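Local coordinates for multicopper oxidase (Pseudomonas thermotolerans, PDB 6VOW), which probably acts as a laccase-type multicopper oxidase, oxidising substrates such as phenols one electron at a time and reducing dioxygen to water, at residues A[169-174]-A[230-235]; A[265-270]-A[411-416]. One frame throughout, in Å; residues are numbered along the deposited sequence. Where two conformers were deposited one is given.

Contact 1 (A[169-174]-A[230-235])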
loop_
_atom_site.group_PDB
_atom_site.type_symbol
_atom_site.label_atom_id
_atom_site.label_comp_id
_atom_site.label_asym_id
_atom_site.label_seq_id
_atom_site.Cartn_x
_atom_site.Cartn_y
_atom_site.Cartn_z
ATOM N N LEU A 169 3.929 -1.013 -11.562
ATOM C CA LEU A 169 2.505 -0.648 -11.956
ATOM C C LEU A 169 1.806 -0.050 -10.787
ATOM O O LEU A 169 1.533 -0.758 -9.838
ATOM C CB LEU A 169 1.690 -1.872 -12.419
ATOM C CG LEU A 169 1.765 -2.034 -13.930
ATOM C CD1 LEU A 169 3.170 -1.916 -14.463
ATOM C CD2 LEU A 169 1.213 -3.370 -14.302
ATOM N N SER A 170 1.567 1.249 -10.849
ATOM C CA SER A 170 0.909 1.969 -9.751
ATOM C C SER A 170 -0.513 2.279 -10.181
ATOM O O SER A 170 -0.729 3.034 -11.116
ATOM C CB SER A 170 1.662 3.267 -9.427
ATOM O OG SER A 170 2.920 3.008 -8.797
ATOM N N LEU A 171 -1.454 1.630 -9.514
ATOM C CA LEU A 171 -2.867 1.802 -9.790
ATOM C C LEU A 171 -3.458 2.932 -8.997
ATOM O O LEU A 171 -3.268 3.018 -7.812
ATOM C CB LEU A 171 -3.600 0.562 -9.336
ATOM C CG LEU A 171 -3.183 -0.661 -10.163
ATOM C CD1 LEU A 171 -3.626 -1.945 -9.486
ATOM C CD2 LEU A 171 -3.861 -0.513 -11.486
ATOM N N LYS A 172 -4.240 3.753 -9.675
ATOM C CA LYS A 172 -4.976 4.801 -9.013
ATOM C C LYS A 172 -6.268 5.100 -9.766
ATOM O O LYS A 172 -6.283 5.261 -11.021
ATOM C CB LYS A 172 -4.116 6.068 -8.849
ATOM C CG LYS A 172 -4.744 7.042 -7.874
ATOM C CD LYS A 172 -3.861 8.214 -7.602
ATOM C CE LYS A 172 -4.087 8.630 -6.158
ATOM N NZ LYS A 172 -5.397 9.276 -5.952
ATOM N N THR A 173 -7.354 5.163 -8.989
ATOM C CA THR A 173 -8.699 5.442 -9.519
ATOM C C THR A 173 -9.067 6.846 -9.035
ATOM O O THR A 173 -9.429 7.055 -7.869
ATOM C CB THR A 173 -9.668 4.324 -9.073
ATOM O OG1 THR A 173 -9.273 3.188 -9.799
ATOM C CG2 THR A 173 -11.200 4.625 -9.369
ATOM N N TRP A 174 -8.888 7.787 -9.961
ATOM C CA TRP A 174 -8.957 9.179 -9.689
ATOM C C TRP A 174 -10.376 9.656 -9.648
ATOM O O TRP A 174 -11.134 9.447 -10.604
ATOM C CB TRP A 174 -8.290 9.931 -10.809
ATOM C CG TRP A 174 -6.812 9.804 -10.857
ATOM C CD1 TRP A 174 -6.072 8.880 -11.569
ATOM C CD2 TRP A 174 -5.882 10.667 -10.236
ATOM N NE1 TRP A 174 -4.758 9.116 -11.391
ATOM C CE2 TRP A 174 -4.606 10.215 -10.577
ATOM C CE3 TRP A 174 -6.003 11.780 -9.384
ATOM C CZ2 TRP A 174 -3.454 10.849 -10.141
ATOM C CZ3 TRP A 174 -4.850 12.384 -8.931
ATOM C CH2 TRP A 174 -3.584 11.918 -9.303
ATOM N N VAL A 230 -10.411 1.925 -3.990
ATOM C CA VAL A 230 -10.663 0.793 -4.858
ATOM C C VAL A 230 -9.939 -0.533 -4.486
ATOM O O VAL A 230 -8.851 -0.544 -4.067
ATOM C CB VAL A 230 -10.471 1.175 -6.325
ATOM C CG1 VAL A 230 -10.656 -0.010 -7.230
ATOM C CG2 VAL A 230 -11.470 2.253 -6.700
ATOM N N THR A 231 -10.636 -1.640 -4.556
ATOM C CA THR A 231 -10.024 -2.948 -4.583
ATOM C C THR A 231 -10.076 -3.487 -6.014
ATOM O O THR A 231 -11.127 -3.752 -6.496
ATOM C CB THR A 231 -10.768 -3.866 -3.672
ATOM O OG1 THR A 231 -10.482 -3.478 -2.326
ATOM C CG2 THR A 231 -10.310 -5.268 -3.867
ATOM N N TYR A 232 -8.928 -3.664 -6.651
ATOM C CA TYR A 232 -8.839 -4.161 -8.002
ATOM C C TYR A 232 -8.802 -5.683 -7.973
ATOM O O TYR A 232 -7.958 -6.281 -7.330
ATOM C CB TYR A 232 -7.609 -3.654 -8.635
ATOM C CG TYR A 232 -7.550 -2.174 -8.629
ATOM C CD1 TYR A 232 -8.262 -1.417 -9.552
ATOM C CD2 TYR A 232 -6.714 -1.506 -7.724
ATOM C CE1 TYR A 232 -8.204 -0.026 -9.503
ATOM C CE2 TYR A 232 -6.615 -0.144 -7.720
ATOM C CZ TYR A 232 -7.377 0.587 -8.601
ATOM O OH TYR A 232 -7.270 1.957 -8.532
ATOM N N ARG A 233 -9.777 -6.280 -8.657
ATOM C CA ARG A 233 -9.950 -7.744 -8.733
ATOM C C ARG A 233 -9.091 -8.176 -9.857
ATOM O O ARG A 233 -9.526 -8.369 -10.979
ATOM C CB ARG A 233 -11.414 -8.110 -8.956
ATOM C CG ARG A 233 -12.238 -7.649 -7.767
ATOM C CD ARG A 233 -13.636 -8.263 -7.705
ATOM N NE ARG A 233 -14.405 -8.165 -8.964
ATOM C CZ ARG A 233 -14.815 -7.027 -9.548
ATOM N NH1 ARG A 233 -14.517 -5.812 -9.036
ATOM N NH2 ARG A 233 -15.529 -7.101 -10.688
ATOM N N LEU A 234 -7.813 -8.211 -9.566
ATOM C CA LEU A 234 -6.808 -8.369 -10.641
ATOM C C LEU A 234 -6.833 -9.740 -11.200
ATOM O O LEU A 234 -6.875 -10.737 -10.483
ATOM C CB LEU A 234 -5.378 -8.124 -10.100
ATOM C CG LEU A 234 -4.938 -6.748 -9.619
ATOM C CD1 LEU A 234 -3.479 -6.830 -9.174
ATOM C CD2 LEU A 234 -5.080 -5.703 -10.697
ATOM N N ASN A 235 -6.750 -9.811 -12.496
ATOM C CA ASN A 235 -6.799 -11.084 -13.181
ATOM C C ASN A 235 -6.058 -10.807 -14.441
ATOM O O ASN A 235 -6.000 -9.635 -14.846
ATOM C CB ASN A 235 -8.254 -11.578 -13.354
ATOM C CG ASN A 235 -9.086 -10.649 -14.182
ATOM O OD1 ASN A 235 -9.763 -9.747 -13.670
ATOM N ND2 ASN A 235 -9.065 -10.868 -15.465
#
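Y232 reaches from the start of strand 232-235 to L171 and T173 on strand 165-174. The two strands belong to different sheets of the middle cupredoxin-type domain, so this is face-to-face packing inside a beta sandwich. Their short axes approach to 10.8 Å and run at 141° to each other. Side chains fill the space between the sheets.

In Y232, chi1 (-57°) sets CG anti to the carbonyl carbon, and the ring continues from there toward strand 165-174. The L171 and Y232 side chains lie alongside each other and run in opposite senses. L171 CB meets Y232 CE2 obliquely at 3.5 Å, and L171 CD1 lies 3.6 Å from Y232 CD2. L171 CG sits over one face of the ring, toward the rim. V230 CG1 covers the opposite face, 3.4 Å above the plane and also near the rim. The ring has a leucine on one face and a valine on the other, both off its centre, which probably restrict its tilt. Farther along, L171 CD1 packs on L234 CD2.

The polar end of the ring is buried. Y232 OH and T173 OG1 share a hydrogen bond of 2.7 Å, and the threonine oxygen lies at the ring edge, near its plane. T173 OG1 also bonds T201 OG1 on neighbouring strand 200-203. T173 N is committed to D227 OD1, whose other carboxylate oxygen takes V230 N. A phenylalanine in place of Y232 has no OH, and T173 OG1 would probably lose its mate across the interface and face a small gap. The T173 methyl is anti to its backbone N, beside the carbonyl carbon. This brings T173 CG2 to V230 CG2 at 3.6 Å, where the two side chains cross at about a right angle.

Contact 2 (A[265-270]-A[411-416])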
loop_
_atom_site.group_PDB
_atom_site.type_symbol
_atom_site.label_atom_id
_atom_site.label_comp_id
_atom_site.label_asym_id
_atom_site.label_seq_id
_atom_site.Cartn_x
_atom_site.Cartn_y
_atom_site.Cartn_z
ATOM N N GLY A 265 -3.623 0.194 -0.893
ATOM C CA GLY A 265 -2.380 0.054 -0.141
ATOM C C GLY A 265 -1.736 -1.313 -0.115
ATOM O O GLY A 265 -0.729 -1.524 0.576
ATOM N N MET A 266 -2.282 -2.240 -0.892
ATOM C CA MET A 266 -1.678 -3.521 -1.081
ATOM C C MET A 266 -0.825 -3.572 -2.299
ATOM O O MET A 266 -0.982 -2.852 -3.253
ATOM C CB MET A 266 -2.749 -4.618 -1.151
ATOM C CG MET A 266 -3.475 -4.752 0.188
ATOM S SD MET A 266 -4.878 -5.868 0.026
ATOM C CE MET A 266 -4.183 -7.483 0.146
ATOM N N ARG A 267 0.105 -4.486 -2.255
ATOM C CA ARG A 267 1.020 -4.665 -3.370
ATOM C C ARG A 267 1.254 -6.128 -3.573
ATOM O O ARG A 267 1.104 -6.940 -2.671
ATOM C CB ARG A 267 2.357 -4.011 -2.989
ATOM C CG ARG A 267 2.322 -2.541 -2.691
ATOM C CD ARG A 267 2.090 -2.234 -1.232
ATOM N NE ARG A 267 3.132 -2.707 -0.286
ATOM C CZ ARG A 267 2.877 -2.975 0.985
ATOM N NH1 ARG A 267 1.634 -2.917 1.453
ATOM N NH2 ARG A 267 3.831 -3.390 1.777
ATOM N N ILE A 268 1.711 -6.461 -4.752
ATOM C CA ILE A 268 2.134 -7.803 -5.048
ATOM C C ILE A 268 3.283 -7.729 -6.016
ATOM O O ILE A 268 3.417 -6.793 -6.816
ATOM C CB ILE A 268 1.011 -8.676 -5.733
ATOM C CG1 ILE A 268 0.442 -8.089 -7.059
ATOM C CG2 ILE A 268 -0.126 -8.886 -4.772
ATOM C CD1 ILE A 268 -0.609 -8.996 -7.652
ATOM N N ASP A 269 4.064 -8.782 -5.988
ATOM C CA ASP A 269 4.982 -9.054 -7.109
ATOM C C ASP A 269 4.339 -10.204 -7.811
ATOM O O ASP A 269 4.089 -11.251 -7.198
ATOM C CB ASP A 269 6.301 -9.545 -6.625
ATOM C CG ASP A 269 7.190 -8.441 -6.098
ATOM O OD1 ASP A 269 7.369 -7.426 -6.795
ATOM O OD2 ASP A 269 7.751 -8.627 -4.996
ATOM N N LEU A 270 4.119 -9.996 -9.090
ATOM C CA LEU A 270 3.399 -10.872 -9.909
ATOM C C LEU A 270 4.415 -11.206 -10.979
ATOM O O LEU A 270 4.774 -10.318 -11.770
ATOM C CB LEU A 270 2.128 -10.158 -10.445
ATOM C CG LEU A 270 1.312 -11.035 -11.402
ATOM C CD1 LEU A 270 1.081 -12.424 -10.853
ATOM C CD2 LEU A 270 0.003 -10.453 -11.809
ATOM N N PHE A 411 2.907 -12.965 5.845
ATOM C CA PHE A 411 3.225 -11.693 6.508
ATOM C C PHE A 411 2.835 -10.547 5.648
ATOM O O PHE A 411 3.037 -10.559 4.465
ATOM C CB PHE A 411 4.733 -11.528 6.739
ATOM C CG PHE A 411 5.266 -12.325 7.921
ATOM C CD1 PHE A 411 5.084 -11.861 9.233
ATOM C CD2 PHE A 411 6.003 -13.484 7.701
ATOM C CE1 PHE A 411 5.536 -12.574 10.307
ATOM C CE2 PHE A 411 6.508 -14.215 8.786
ATOM C CZ PHE A 411 6.268 -13.753 10.085
ATOM N N THR A 412 2.349 -9.506 6.265
ATOM C CA THR A 412 1.809 -8.359 5.574
ATOM C C THR A 412 1.565 -7.294 6.608
ATOM O O THR A 412 1.537 -7.603 7.776
ATOM C CB THR A 412 0.496 -8.758 4.840
ATOM O OG1 THR A 412 -0.062 -7.619 4.240
ATOM C CG2 THR A 412 -0.507 -9.380 5.767
ATOM N N ASP A 413 1.421 -6.035 6.154
ATOM C CA ASP A 413 1.033 -4.872 6.952
ATOM C C ASP A 413 -0.492 -4.619 6.779
ATOM O O ASP A 413 -1.120 -3.773 7.481
ATOM C CB ASP A 413 1.858 -3.642 6.543
ATOM C CG ASP A 413 1.808 -3.354 5.018
ATOM O OD1 ASP A 413 0.699 -3.040 4.525
ATOM O OD2 ASP A 413 2.858 -3.430 4.292
ATOM N N THR A 414 -1.112 -5.373 5.860
ATOM C CA THR A 414 -2.526 -5.185 5.575
ATOM C C THR A 414 -3.290 -6.437 5.318
ATOM O O THR A 414 -2.832 -7.286 4.635
ATOM C CB THR A 414 -2.639 -4.189 4.439
ATOM O OG1 THR A 414 -2.054 -3.025 4.960
ATOM C CG2 THR A 414 -4.099 -3.792 4.105
ATOM N N TYR A 415 -4.468 -6.541 5.899
ATOM C CA TYR A 415 -5.350 -7.653 5.597
ATOM C C TYR A 415 -6.677 -7.111 5.083
ATOM O O TYR A 415 -7.310 -6.290 5.726
ATOM C CB TYR A 415 -5.640 -8.531 6.798
ATOM C CG TYR A 415 -6.437 -9.735 6.390
ATOM C CD1 TYR A 415 -5.873 -10.660 5.486
ATOM C CD2 TYR A 415 -7.750 -9.966 6.852
ATOM C CE1 TYR A 415 -6.567 -11.762 5.056
ATOM C CE2 TYR A 415 -8.469 -11.103 6.413
ATOM C CZ TYR A 415 -7.862 -12.011 5.521
ATOM O OH TYR A 415 -8.486 -13.182 5.022
ATOM N N LEU A 416 -7.101 -7.589 3.935
ATOM C CA LEU A 416 -8.388 -7.159 3.356
ATOM C C LEU A 416 -9.526 -7.981 4.018
ATOM O O LEU A 416 -9.796 -9.183 3.703
ATOM C CB LEU A 416 -8.338 -7.275 1.798
ATOM C CG LEU A 416 -9.510 -6.786 0.974
ATOM C CD1 LEU A 416 -9.852 -5.324 1.191
ATOM C CD2 LEU A 416 -9.233 -7.053 -0.483
#
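M266 has the largest surface buried here, and it lies against T414 and L416. Its CG meets T414 CG2 at 4.1 Å. The chain stays extended at chi2 (172°), and M266 SD comes to rest 4.1 Å from L416 CB. There the two side chains cross at about a right angle. Y260 also touches M266.

D413 meets R267 tip to tip. R267 NH2 gives a 2.7 Å bond to D413 OD2, and R267 NH1 reaches D413 OD1 at 3.2 Å. Both oxygens use their syn lone pairs. The guanidinium and carboxylate planes are 5° apart. With NH1 and NH2 each meeting one oxygen, the salt bridge is end-on and two-nitrogen. It joins the middle cupredoxin-type domain, which carries strand 267-273, to the C-terminal one, near the copper cluster, whose histidines come from the N-terminal and C-terminal domains. R267 is fixed further: NH1 also donates to G265 O, 2.9 Å away in the guanidinium plane, and NE bonds N132 O.

T414 OG1 donates to D413 OD1 at 2.8 Å, on the anti lone pair. OD1 is therefore held from two sides, and H96 NE2 is a third partner. T414 OG1 also bonds ND1 of H391, a copper ligand, and so probably helps to orient that imidazole.

Both contacts are buried, and both reach the same six-stranded sheet of the middle domain, through strands 165-174 and 267-273. Contact 1 stays within that domain and joins its two sheets. Contact 2 leaves it for the C-terminal domain. The chemistry follows. Contact 1 is mainly apolar, with one hydroxyl pair, and the side chains of K172 and V230 are each about 12 Å from bound copper (the Cu-O-Cu linkage and a copper ion). Contact 2 adds an ion pair to its apolar part and comes within about 6 Å of bound copper. The two also touch each other: L234 CD1 packs on I268 CD1 at 3.9 Å, and T231 CG2 lies 4.0 Å from L416 CD2.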